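Local coordinates for protein second substrate binding domain of putative amino acid ABC transporter (Streptococcus pneumoniae, PDB 4OEN) that probably captures an amino acid outside the cell and hands it to the membrane components of an ABC importer, at residues A14-Q19 with S85-N90; Q40-E45 with I198-N203; A53-V58 with A78-S83; T122-N127 with A155-E160; K136-A139 with S143-D146. One frame throughout, in Å; residues are numbered along the deposited sequence.

Contact 1. Residues A14-Q19 with S85-N90; sequences APFVFQ and SYYTAN
F16 and Y87 are the closest backbone pair here, yet their CA atoms stand 10.3 Å apart: the loop ahead of strand 18-19 and the 85-90 segment leading into strand 87-96 meet through aromatic side chains alone. F16 drives its ring end-on at Y87. Its CZ comes within 3.8 Å of CD2 of Y87, which lies near the plane of the F16 ring. The two rings form an offset edge-to-face pair, F16 giving its edge and Y87 its face, with centroids 5.7 Å apart and planes at 71°. Y87 is placed for this by a CG anti to its backbone N (chi1 -173°), which carries the ring out from the strand toward the loop. Y86 adds a looser touch, its OH 4.2 Å from CD1 of F16; that hydroxyl also makes a weak hydrogen bond with D29. Just before, S85 OG accepts from the backbone N of Y87 at 3.3 Å, an ST turn. P161 of helix 160-168 packs on both F16 and Y87. F16 follows P15, whose preceding peptide bond is cis. Across the segments the edge of F16 meets the CD2/CE2 rim of Y87 obliquely, so the attraction is mainly dispersion with a modest aromatic share.

Contact 2. Residues Q40-E45 with I198-N203; sequences QGFEIE and IEMFNN. With SO4 (sulfate ion), chain C.
Apolar and sulfur contacts join F42 to M200. The two side chains run antiparallel past one another, and the methionine bends at its last torsion (chi3 -64°) to bring its methyl back to the ring: CE of M200 lies 3.6 Å from CD2 of F42. The sulfur takes part in a Met-aromatic contact, SD of M200 standing 4.8 Å from the F42 ring centroid and 60° off the ring normal, an oblique approach. Y5 meets the same phenylalanine ring edge-to-face. Van der Waals contact also brings Q40 against the helix backbone, its CG 3.3 Å from the carbonyl O of M200. The Q40 chain is folded at chi2, laying its amide alongside CB of M200 and near CB of N203. The polar interactions gather at the end of that amide. Q40 NE2 donates to O3 of a sulfate at 3.2 Å in a fairly straight bond (165°), while Q40 OE1 accepts from a water at 2.6 Å. The same water accepts from ND2 of N203 at 2.7 Å and donates to O4 of the sulfate, linking both amides and the anion. N207 ND2 is a further sulfate ligand. The ion probably comes from the crystallisation liquor. The contact packs the turn between helix 28-40 and strand 44-47 on helix 195-210, helix-on-loop packing of an alpha/beta lobe in the type II periplasmic binding protein fold.

Contact 3. Residues A53-V58 with A78-S83; sequences AAISAV and ATFDFS
Aliphatic-aromatic contacts carry the whole meeting of I55 and V58 with F80. I55 supplies two branches to the far end of the phenylalanine: CD1 reaches CZ of F80 at 3.5 Å, and CG2 comes within 3.8 Å of the same CZ. CG2 of I55 lies at the edge, in the ring plane, whereas CD1 approaches obliquely. The Ile and Phe side chains cross at about a right angle. I55 is modelled in two conformers, so its distances hold for one of them and are less certain than that of V58. V58, one helical turn further on, uses CG1 alone for its nearest touch, 3.7 Å from CE1 of F80. A chi1 of 168° turns that methyl away from the backbone N, and it projects from the helix toward the strand; it too meets the ring obliquely. The end of the ring abuts one face of the helix, CZ and CE2 beside I55 and CE1 beside V58.

Within the helix, V58 N bonds to A54 O at 3.1 Å, a regular helical bond; the i, i+3 spacing puts I55 and V58 on the same side. At the other segment, T79 O accepts from Q59 NE2 of the same helix. Helix 51-60 rests on the beginning of strand 80-82, with I66 of strand 65-66 touching I55, V58 and F80, while A188 of strand 180-190 packs on F80 within the same mixed sheet.

Contact 4. Residues T122-N127 with A155-E160; sequences TFLTEN and AVMDDE
M157 reaches from strand 155-159 to helix 119-126 and touches two of its side chains in turn. Its CB packs on L124, 3.7 Å from both CG and CD1 of that leucine. The next atom, CG, is still beside L124, 4.0 Å from the leucine CG. A bend at chi2 (84°) then turns the chain, and SD comes to lie 4.0 Å from CD2 of L124. The same sulfur makes a Met-aromatic contact with F123, 5.2 Å from the ring centroid and obliquely placed. The tip, CE, ends the path at the F123 ring, 3.6 Å from both CD2 and CE2; F123 and M157 cross at about a right angle. M157 is modelled in two conformers, so the SD and CE contacts hold for one of them and are less certain. ND2 of N127 lies over one face of the F123 ring, offset toward its rim, and donates to the carbonyl O of F123 at 3.0 Å. This bond ties the residue just beyond the helix back to its last turn. Between helix and strand the chemistry is hydrophobic, with a polarisable sulfur and methyl against an aromatic ring; the grip depends on shape and dispersion, and the N127 bond is a local one within the helix end.

Contact 5. Residues K136-A139 with S143-D146; sequences KTFA and SMYD
The ring of F138 has M144 over one face and S143 at its edge. CA of M144 sits almost exactly above the centre, 3.6 Å from the centroid and 10° off the normal, a CH-pi contact made by a backbone C-H of the helix. Next to it, CB of M144 rests 3.7 Å from CG of F138, and CG of M144 continues outward over the CD2 side at 3.7 Å from that atom. The sulfur lies further off to the side, with SD of M144 5.3 Å from the ring centroid in an oblique Met-aromatic contact. Near the ring plane on the CD1 side, OG of S143 approaches CD1 of F138 to 3.5 Å.

F138 ends strand 134-138, and helix 141-150 begins just after it, so the contact closes a tight beta-to-alpha connection of the alpha/beta lobe. The polypeptide turns back on itself, and the first turn of the helix lies over the ring of the strand's last residue; D140 OD1 accepts from the backbone N of S143 in this turn.

With chi1 at -177° the M144 chain extends past F138 before the bend at chi3 (72°) directs CE away. Beyond the ring, M144 also packs on V156 and D158 of strand 155-159 and on K115 of strand 111-115. The backbone of F138 is hydrogen-bonded to V114 of the neighbouring strand and to N116 in the loop after it, and the ring leaves the face of the sheet.

How the contacts relate
Contacts 2 and 3 lie on one side of the chain's centre and contacts 4 and 5 on the other, consistent with the two lobes of a type II periplasmic binding protein; contact 1 sits near the middle. Contact 1 joins contact 4 by a probable backbone hydrogen bond, N90 O to E160 N at 2.9 Å, and touches contact 2 where Y86 packs on F201. Contacts 4 and 5 are bound by D158 OD2 and Y145 OH, 2.6 Å apart. In this fold the substrate is bound in the cleft between the lobes, near which contact 1 probably lies; the sulfate belongs to contact 2, whose centre is about 19 Å from that of contact 1.

Contact 1. Residues A14-Q19 with S85-N90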
# COMPACT_ATOMS: atom_id res chain seq x y z
N ALA A 14 1.59 4.56 -6.32
CA ALA A 14 1.16 5.55 -5.33
C ALA A 14 0.27 4.87 -4.31
O ALA A 14 -0.55 4.03 -4.68
CB ALA A 14 0.42 6.72 -6.01
N PRO A 15 0.38 5.25 -3.02
CA PRO A 15 1.21 6.30 -2.42
C PRO A 15 2.59 5.87 -1.96
O PRO A 15 3.29 6.68 -1.36
CB PRO A 15 0.38 6.72 -1.21
CG PRO A 15 -0.22 5.39 -0.75
CD PRO A 15 -0.55 4.66 -2.04
N PHE A 16 3.00 4.63 -2.23
CA PHE A 16 4.31 4.16 -1.78
C PHE A 16 5.46 4.76 -2.58
O PHE A 16 6.48 5.17 -2.00
CB PHE A 16 4.35 2.63 -1.82
CG PHE A 16 3.34 2.00 -0.91
CD1 PHE A 16 3.60 1.89 0.45
CD2 PHE A 16 2.11 1.58 -1.39
CE1 PHE A 16 2.67 1.35 1.31
CE2 PHE A 16 1.17 1.03 -0.53
CZ PHE A 16 1.45 0.92 0.83
N VAL A 17 5.31 4.83 -3.89
CA VAL A 17 6.36 5.42 -4.72
C VAL A 17 5.72 5.87 -6.01
O VAL A 17 4.98 5.11 -6.65
CB VAL A 17 7.53 4.42 -4.95
CG1 VAL A 17 7.04 3.07 -5.52
CG2 VAL A 17 8.61 5.04 -5.86
N PHE A 18 5.99 7.12 -6.37
CA PHE A 18 5.45 7.69 -7.59
C PHE A 18 6.20 8.96 -7.95
O PHE A 18 6.94 9.52 -7.12
CB PHE A 18 3.94 7.97 -7.45
CG PHE A 18 3.59 8.90 -6.32
CD1 PHE A 18 3.28 10.23 -6.58
CD2 PHE A 18 3.57 8.45 -5.01
CE1 PHE A 18 2.95 11.09 -5.55
CE2 PHE A 18 3.24 9.31 -3.97
CZ PHE A 18 2.93 10.62 -4.24
N GLN A 19 6.04 9.40 -9.19
CA GLN A 19 6.69 10.60 -9.68
C GLN A 19 5.85 11.84 -9.36
O GLN A 19 4.64 11.88 -9.61
CB GLN A 19 6.91 10.48 -11.20
CG GLN A 19 8.12 11.21 -11.74
CD GLN A 19 8.30 10.98 -13.24
OE1 GLN A 19 7.58 10.20 -13.85
NE2 GLN A 19 9.27 11.67 -13.83
N SER A 85 7.36 -5.26 9.39
CA SER A 85 6.35 -4.55 8.62
C SER A 85 6.35 -3.07 8.96
O SER A 85 6.39 -2.71 10.14
CB SER A 85 4.96 -5.14 8.90
OG SER A 85 3.97 -4.43 8.16
N TYR A 86 6.27 -2.22 7.94
CA TYR A 86 6.10 -0.80 8.19
C TYR A 86 4.69 -0.33 7.85
O TYR A 86 4.37 0.84 8.03
CB TYR A 86 7.13 0.05 7.43
CG TYR A 86 7.10 -0.02 5.92
CD1 TYR A 86 6.26 0.81 5.18
CD2 TYR A 86 7.93 -0.89 5.24
CE1 TYR A 86 6.25 0.74 3.78
CE2 TYR A 86 7.92 -0.96 3.84
CZ TYR A 86 7.08 -0.13 3.13
OH TYR A 86 7.06 -0.19 1.74
N TYR A 87 3.85 -1.24 7.37
CA TYR A 87 2.49 -0.86 7.01
C TYR A 87 1.62 -2.09 6.87
O TYR A 87 1.94 -3.00 6.09
CB TYR A 87 2.47 -0.07 5.70
CG TYR A 87 1.10 0.49 5.37
CD1 TYR A 87 0.58 1.56 6.09
CD2 TYR A 87 0.33 -0.06 4.36
CE1 TYR A 87 -0.67 2.07 5.81
CE2 TYR A 87 -0.93 0.45 4.06
CZ TYR A 87 -1.41 1.51 4.79
OH TYR A 87 -2.66 2.03 4.52
N THR A 88 0.52 -2.12 7.61
CA THR A 88 -0.46 -3.19 7.47
C THR A 88 -1.47 -2.79 6.42
O THR A 88 -2.17 -1.79 6.58
CB THR A 88 -1.20 -3.48 8.78
OG1 THR A 88 -0.24 -3.89 9.77
CG2 THR A 88 -2.23 -4.60 8.58
N ALA A 89 -1.52 -3.58 5.35
CA ALA A 89 -2.38 -3.30 4.22
C ALA A 89 -3.77 -3.87 4.47
O ALA A 89 -3.91 -5.03 4.82
CB ALA A 89 -1.80 -3.89 2.95
N ASN A 90 -4.77 -3.01 4.31
CA ASN A 90 -6.16 -3.41 4.51
C ASN A 90 -6.95 -3.25 3.24
O ASN A 90 -6.59 -2.46 2.37
CB ASN A 90 -6.84 -2.56 5.59
CG ASN A 90 -6.17 -2.65 6.94
OD1 ASN A 90 -5.86 -3.73 7.42
ND2 ASN A 90 -5.98 -1.50 7.57

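Contact 2. Residues Q40-E45 with I198-N203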
# COMPACT_ATOMS: atom_id res chain seq x y z
N GLN A 40 20.42 5.91 10.59
CA GLN A 40 21.31 4.79 10.83
C GLN A 40 22.72 5.01 10.28
O GLN A 40 23.60 4.18 10.47
CB GLN A 40 20.72 3.53 10.20
CG GLN A 40 19.47 3.07 10.91
CD GLN A 40 19.77 2.57 12.30
OE1 GLN A 40 20.51 1.60 12.48
NE2 GLN A 40 19.19 3.23 13.31
N GLY A 41 22.90 6.12 9.58
CA GLY A 41 24.22 6.52 9.12
C GLY A 41 24.78 5.69 7.98
O GLY A 41 25.99 5.51 7.89
N PHE A 42 23.91 5.18 7.11
CA PHE A 42 24.42 4.61 5.87
C PHE A 42 23.97 5.43 4.66
O PHE A 42 23.06 6.25 4.76
CB PHE A 42 24.04 3.12 5.72
CG PHE A 42 22.55 2.83 5.70
CD1 PHE A 42 21.84 2.79 4.50
CD2 PHE A 42 21.89 2.51 6.88
CE1 PHE A 42 20.48 2.47 4.50
CE2 PHE A 42 20.54 2.19 6.88
CZ PHE A 42 19.83 2.18 5.70
N GLU A 43 24.68 5.25 3.55
CA GLU A 43 24.36 5.94 2.31
C GLU A 43 23.58 5.03 1.39
O GLU A 43 23.77 3.81 1.40
CB GLU A 43 25.63 6.43 1.61
CG GLU A 43 26.32 7.59 2.30
CD GLU A 43 27.34 8.27 1.40
OE1 GLU A 43 27.69 7.68 0.35
OE2 GLU A 43 27.79 9.38 1.74
N ILE A 44 22.69 5.62 0.60
CA ILE A 44 21.94 4.85 -0.38
C ILE A 44 21.93 5.53 -1.72
O ILE A 44 22.09 6.75 -1.83
CB ILE A 44 20.48 4.62 0.04
CG1 ILE A 44 19.78 5.97 0.27
CG2 ILE A 44 20.39 3.72 1.27
CD1 ILE A 44 18.29 5.84 0.67
N GLU A 45 21.77 4.71 -2.75
CA GLU A 45 21.42 5.18 -4.08
C GLU A 45 20.09 4.52 -4.39
O GLU A 45 19.97 3.31 -4.29
CB GLU A 45 22.46 4.81 -5.12
CG GLU A 45 22.02 5.18 -6.53
CD GLU A 45 22.78 4.42 -7.60
OE1 GLU A 45 23.55 3.50 -7.25
OE2 GLU A 45 22.61 4.75 -8.80
N ILE A 198 19.07 -5.21 6.90
CA ILE A 198 17.80 -5.51 7.55
C ILE A 198 17.83 -5.05 9.01
O ILE A 198 16.88 -4.43 9.51
CB ILE A 198 17.46 -7.02 7.50
CG1 ILE A 198 17.13 -7.44 6.06
CG2 ILE A 198 16.32 -7.37 8.45
CD1 ILE A 198 15.90 -6.72 5.46
N GLU A 199 18.94 -5.35 9.70
CA GLU A 199 19.12 -4.93 11.08
C GLU A 199 18.97 -3.42 11.24
O GLU A 199 18.24 -2.93 12.10
CB GLU A 199 20.49 -5.37 11.61
CG GLU A 199 20.68 -6.88 11.72
CD GLU A 199 22.07 -7.27 12.23
OE1 GLU A 199 22.73 -6.44 12.90
OE2 GLU A 199 22.50 -8.41 11.96
N MET A 200 19.65 -2.67 10.37
CA MET A 200 19.57 -1.21 10.43
C MET A 200 18.20 -0.68 10.00
O MET A 200 17.73 0.33 10.54
CB MET A 200 20.67 -0.59 9.56
CG MET A 200 22.05 -0.80 10.16
SD MET A 200 23.34 0.09 9.29
CE MET A 200 23.29 -0.72 7.68
N PHE A 201 17.56 -1.35 9.04
CA PHE A 201 16.24 -0.89 8.65
C PHE A 201 15.29 -1.01 9.84
O PHE A 201 14.55 -0.08 10.14
CB PHE A 201 15.68 -1.68 7.46
CG PHE A 201 14.33 -1.19 6.99
CD1 PHE A 201 14.23 -0.30 5.92
CD2 PHE A 201 13.17 -1.59 7.62
CE1 PHE A 201 12.99 0.16 5.49
CE2 PHE A 201 11.93 -1.14 7.21
CZ PHE A 201 11.84 -0.26 6.13
N ASN A 202 15.32 -2.15 10.50
CA ASN A 202 14.43 -2.38 11.63
C ASN A 202 14.72 -1.41 12.77
O ASN A 202 13.79 -0.94 13.42
CB ASN A 202 14.53 -3.81 12.12
CG ASN A 202 13.93 -4.81 11.15
OD1 ASN A 202 13.15 -4.44 10.27
ND2 ASN A 202 14.27 -6.08 11.31
N ASN A 203 15.99 -1.14 13.03
CA ASN A 203 16.35 -0.20 14.09
C ASN A 203 15.94 1.22 13.73
O ASN A 203 15.45 1.98 14.57
CB ASN A 203 17.85 -0.25 14.38
CG ASN A 203 18.24 -1.52 15.09
OD1 ASN A 203 17.40 -2.20 15.68
ND2 ASN A 203 19.52 -1.85 15.06
S SO4 C . 20.34 2.84 17.00
O1 SO4 C . 20.70 4.12 16.38
O2 SO4 C . 20.10 3.05 18.43
O3 SO4 C . 19.14 2.31 16.37
O4 SO4 C . 21.44 1.90 16.83
O HOH W 1 21.30 0.02 14.45

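Contact 3. Residues A53-V58 with A78-S83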
# COMPACT_ATOMS: atom_id res chain seq x y z
N ALA A 53 11.71 -5.54 -12.21
CA ALA A 53 13.13 -5.29 -12.48
C ALA A 53 13.90 -5.12 -11.17
O ALA A 53 15.06 -5.53 -11.07
CB ALA A 53 13.29 -4.07 -13.36
N ALA A 54 13.26 -4.50 -10.18
CA ALA A 54 13.83 -4.36 -8.84
C ALA A 54 14.04 -5.72 -8.18
O ALA A 54 15.08 -5.98 -7.56
CB ALA A 54 12.93 -3.48 -7.97
N ILE A 55 13.04 -6.59 -8.29
CA ILE A 55 13.16 -7.98 -7.84
C ILE A 55 14.37 -8.66 -8.47
O ILE A 55 15.20 -9.25 -7.77
CB ILE A 55 11.88 -8.79 -8.19
CG1 ILE A 55 10.66 -8.22 -7.45
CG2 ILE A 55 12.08 -10.27 -7.87
CD1 ILE A 55 10.67 -8.45 -5.97
N SER A 56 14.48 -8.58 -9.80
CA SER A 56 15.61 -9.15 -10.52
C SER A 56 16.96 -8.66 -10.03
O SER A 56 17.89 -9.45 -9.84
CB SER A 56 15.50 -8.85 -12.03
OG SER A 56 14.46 -9.60 -12.63
N ALA A 57 17.06 -7.34 -9.84
CA ALA A 57 18.34 -6.73 -9.50
C ALA A 57 18.80 -7.20 -8.12
O ALA A 57 19.97 -7.53 -7.94
CB ALA A 57 18.24 -5.20 -9.56
N VAL A 58 17.88 -7.26 -7.17
CA VAL A 58 18.21 -7.73 -5.83
C VAL A 58 18.62 -9.21 -5.87
O VAL A 58 19.62 -9.60 -5.27
CB VAL A 58 17.03 -7.53 -4.84
CG1 VAL A 58 17.27 -8.30 -3.54
CG2 VAL A 58 16.83 -6.04 -4.55
N ALA A 78 10.98 -17.43 0.31
CA ALA A 78 11.90 -18.43 -0.22
C ALA A 78 13.17 -17.80 -0.77
O ALA A 78 14.22 -18.42 -0.76
CB ALA A 78 11.21 -19.26 -1.30
N THR A 79 13.08 -16.56 -1.25
CA THR A 79 14.24 -15.92 -1.86
C THR A 79 14.55 -14.54 -1.28
O THR A 79 15.58 -13.96 -1.61
CB THR A 79 14.06 -15.79 -3.39
OG1 THR A 79 12.84 -15.11 -3.67
CG2 THR A 79 14.01 -17.18 -4.05
N PHE A 80 13.68 -14.04 -0.42
CA PHE A 80 13.89 -12.74 0.23
C PHE A 80 13.86 -12.85 1.74
O PHE A 80 13.11 -13.65 2.30
CB PHE A 80 12.80 -11.73 -0.18
CG PHE A 80 12.90 -11.24 -1.60
CD1 PHE A 80 13.74 -10.18 -1.92
CD2 PHE A 80 12.13 -11.80 -2.60
CE1 PHE A 80 13.83 -9.70 -3.22
CE2 PHE A 80 12.21 -11.33 -3.91
CZ PHE A 80 13.07 -10.27 -4.21
N ASP A 81 14.64 -12.01 2.41
CA ASP A 81 14.50 -11.77 3.84
C ASP A 81 13.85 -10.41 4.03
O ASP A 81 14.29 -9.42 3.47
CB ASP A 81 15.86 -11.80 4.55
CG ASP A 81 16.48 -13.20 4.61
OD1 ASP A 81 15.75 -14.21 4.55
OD2 ASP A 81 17.72 -13.27 4.74
N PHE A 82 12.78 -10.38 4.81
CA PHE A 82 12.01 -9.16 5.00
C PHE A 82 12.37 -8.45 6.29
O PHE A 82 12.74 -9.09 7.28
CB PHE A 82 10.52 -9.48 5.00
CG PHE A 82 9.96 -9.79 3.64
CD1 PHE A 82 9.64 -8.76 2.75
CD2 PHE A 82 9.67 -11.10 3.27
CE1 PHE A 82 9.09 -9.03 1.50
CE2 PHE A 82 9.12 -11.37 2.03
CZ PHE A 82 8.82 -10.34 1.14
N SER A 83 12.23 -7.14 6.27
CA SER A 83 12.22 -6.33 7.48
C SER A 83 10.94 -6.53 8.27
O SER A 83 10.01 -7.20 7.83
CB SER A 83 12.34 -4.85 7.14
OG SER A 83 11.12 -4.37 6.59

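Contact 4. Residues T122-N127 with A155-E160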
# COMPACT_ATOMS: atom_id res chain seq x y z
N THR A 122 -12.07 -10.71 -3.22
CA THR A 122 -12.10 -11.91 -2.41
C THR A 122 -12.90 -11.67 -1.12
O THR A 122 -13.80 -12.44 -0.79
CB THR A 122 -10.68 -12.35 -2.06
OG1 THR A 122 -9.90 -12.45 -3.26
CG2 THR A 122 -10.70 -13.67 -1.32
N PHE A 123 -12.59 -10.59 -0.42
CA PHE A 123 -13.32 -10.27 0.80
C PHE A 123 -14.81 -10.12 0.51
O PHE A 123 -15.65 -10.73 1.18
CB PHE A 123 -12.76 -8.99 1.45
CG PHE A 123 -13.53 -8.53 2.66
CD1 PHE A 123 -13.21 -9.01 3.92
CD2 PHE A 123 -14.58 -7.65 2.52
CE1 PHE A 123 -13.93 -8.58 5.03
CE2 PHE A 123 -15.30 -7.23 3.62
CZ PHE A 123 -14.97 -7.68 4.87
N LEU A 124 -15.17 -9.33 -0.49
CA LEU A 124 -16.58 -9.07 -0.75
C LEU A 124 -17.30 -10.35 -1.12
O LEU A 124 -18.45 -10.56 -0.76
CB LEU A 124 -16.76 -8.05 -1.87
CG LEU A 124 -16.64 -6.57 -1.60
CD1 LEU A 124 -17.06 -5.85 -2.86
CD2 LEU A 124 -17.56 -6.17 -0.43
N THR A 125 -16.63 -11.19 -1.89
CA THR A 125 -17.27 -12.39 -2.39
C THR A 125 -17.51 -13.36 -1.25
O THR A 125 -18.57 -13.98 -1.18
CB THR A 125 -16.45 -13.05 -3.50
OG1 THR A 125 -16.29 -12.11 -4.56
CG2 THR A 125 -17.16 -14.27 -4.02
N GLU A 126 -16.53 -13.46 -0.36
CA GLU A 126 -16.64 -14.35 0.79
C GLU A 126 -17.67 -13.90 1.81
O GLU A 126 -18.19 -14.72 2.55
CB GLU A 126 -15.28 -14.50 1.47
CG GLU A 126 -14.26 -15.31 0.66
CD GLU A 126 -14.50 -16.81 0.70
OE1 GLU A 126 -15.60 -17.25 1.11
OE2 GLU A 126 -13.57 -17.57 0.32
N ASN A 127 -17.95 -12.60 1.85
CA ASN A 127 -18.89 -12.08 2.85
C ASN A 127 -20.27 -11.74 2.30
O ASN A 127 -21.13 -11.20 3.01
CB ASN A 127 -18.28 -10.87 3.53
CG ASN A 127 -17.21 -11.26 4.52
OD1 ASN A 127 -17.51 -11.65 5.64
ND2 ASN A 127 -15.95 -11.19 4.09
N ALA A 155 -21.39 1.79 -2.96
CA ALA A 155 -20.13 1.72 -2.24
C ALA A 155 -19.11 1.03 -3.11
O ALA A 155 -19.48 0.40 -4.13
CB ALA A 155 -20.29 0.97 -0.92
N VAL A 156 -17.84 1.17 -2.74
CA VAL A 156 -16.77 0.37 -3.33
C VAL A 156 -15.99 -0.31 -2.22
O VAL A 156 -16.03 0.10 -1.06
CB VAL A 156 -15.78 1.21 -4.16
CG1 VAL A 156 -16.50 1.98 -5.25
CG2 VAL A 156 -15.00 2.17 -3.24
N MET A 157 -15.28 -1.37 -2.58
CA MET A 157 -14.28 -1.97 -1.71
C MET A 157 -12.93 -1.85 -2.42
O MET A 157 -12.83 -2.27 -3.57
CB MET A 157 -14.62 -3.44 -1.42
CG MET A 157 -13.97 -4.01 -0.18
SD MET A 157 -14.94 -3.62 1.29
CE MET A 157 -13.83 -4.11 2.61
N ASP A 158 -11.92 -1.31 -1.75
CA ASP A 158 -10.62 -1.08 -2.41
C ASP A 158 -9.48 -1.16 -1.40
O ASP A 158 -9.71 -1.26 -0.20
CB ASP A 158 -10.62 0.29 -3.10
CG ASP A 158 -9.67 0.39 -4.30
OD1 ASP A 158 -8.81 -0.49 -4.57
OD2 ASP A 158 -9.79 1.42 -5.00
N ASP A 159 -8.26 -1.07 -1.90
CA ASP A 159 -7.09 -1.03 -1.04
C ASP A 159 -7.11 0.24 -0.20
O ASP A 159 -7.26 1.35 -0.74
CB ASP A 159 -5.81 -1.07 -1.87
CG ASP A 159 -5.64 -2.38 -2.60
OD1 ASP A 159 -5.69 -3.42 -1.92
OD2 ASP A 159 -5.44 -2.37 -3.83
N GLU A 160 -6.91 0.08 1.10
CA GLU A 160 -6.95 1.22 2.00
C GLU A 160 -5.91 2.32 1.66
O GLU A 160 -6.27 3.48 1.63
CB GLU A 160 -6.79 0.79 3.46
CG GLU A 160 -6.63 1.98 4.38
CD GLU A 160 -6.78 1.64 5.84
OE1 GLU A 160 -7.43 0.62 6.19
OE2 GLU A 160 -6.25 2.43 6.67

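Contact 5. Residues K136-A139 with S143-D146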
# COMPACT_ATOMS: atom_id res chain seq x y z
N LYS A 136 -20.97 -5.48 -8.02
CA LYS A 136 -20.73 -5.13 -9.41
C LYS A 136 -19.22 -5.09 -9.62
O LYS A 136 -18.49 -4.40 -8.92
CB LYS A 136 -21.38 -3.79 -9.77
CG LYS A 136 -21.16 -3.40 -11.23
CD LYS A 136 -22.02 -2.23 -11.63
CE LYS A 136 -21.76 -1.83 -13.08
NZ LYS A 136 -21.95 -2.97 -14.02
N THR A 137 -18.77 -5.86 -10.59
CA THR A 137 -17.35 -6.04 -10.85
C THR A 137 -16.84 -5.15 -11.97
O THR A 137 -17.47 -5.05 -13.03
CB THR A 137 -17.08 -7.50 -11.18
OG1 THR A 137 -17.65 -8.30 -10.14
CG2 THR A 137 -15.58 -7.77 -11.30
N PHE A 138 -15.70 -4.52 -11.73
CA PHE A 138 -15.09 -3.62 -12.68
C PHE A 138 -13.69 -4.06 -13.10
O PHE A 138 -12.93 -4.62 -12.31
CB PHE A 138 -15.02 -2.21 -12.10
CG PHE A 138 -16.35 -1.61 -11.86
CD1 PHE A 138 -16.96 -0.84 -12.83
CD2 PHE A 138 -17.01 -1.82 -10.66
CE1 PHE A 138 -18.20 -0.27 -12.60
CE2 PHE A 138 -18.25 -1.26 -10.43
CZ PHE A 138 -18.84 -0.48 -11.39
N ALA A 139 -13.35 -3.75 -14.34
CA ALA A 139 -12.06 -4.11 -14.90
C ALA A 139 -10.98 -3.10 -14.53
O ALA A 139 -9.80 -3.43 -14.53
CB ALA A 139 -12.16 -4.23 -16.39
N SER A 143 -13.50 3.20 -13.95
CA SER A 143 -14.88 2.87 -14.24
C SER A 143 -15.64 2.69 -12.93
O SER A 143 -16.78 3.13 -12.79
CB SER A 143 -14.97 1.60 -15.09
OG SER A 143 -16.30 1.34 -15.49
N MET A 144 -14.98 2.05 -11.98
CA MET A 144 -15.59 1.80 -10.68
C MET A 144 -15.93 3.10 -9.95
O MET A 144 -17.04 3.25 -9.43
CB MET A 144 -14.66 0.95 -9.81
CG MET A 144 -15.29 0.62 -8.46
SD MET A 144 -14.29 -0.51 -7.47
CE MET A 144 -12.93 0.55 -6.98
N TYR A 145 -14.98 4.03 -9.90
CA TYR A 145 -15.24 5.28 -9.18
C TYR A 145 -16.20 6.19 -9.95
O TYR A 145 -16.91 6.99 -9.35
CB TYR A 145 -13.91 5.98 -8.84
CG TYR A 145 -13.23 5.30 -7.66
CD1 TYR A 145 -13.71 5.47 -6.37
CD2 TYR A 145 -12.15 4.45 -7.85
CE1 TYR A 145 -13.12 4.84 -5.29
CE2 TYR A 145 -11.54 3.81 -6.77
CZ TYR A 145 -12.04 4.00 -5.49
OH TYR A 145 -11.46 3.37 -4.41
N ASP A 146 -16.25 6.05 -11.27
CA ASP A 146 -17.26 6.77 -12.05
C ASP A 146 -18.64 6.30 -11.66
O ASP A 146 -19.56 7.09 -11.48
CB ASP A 146 -17.04 6.56 -13.55
CG ASP A 146 -15.88 7.37 -14.09
OD1 ASP A 146 -15.26 8.13 -13.31
OD2 ASP A 146 -15.59 7.26 -15.30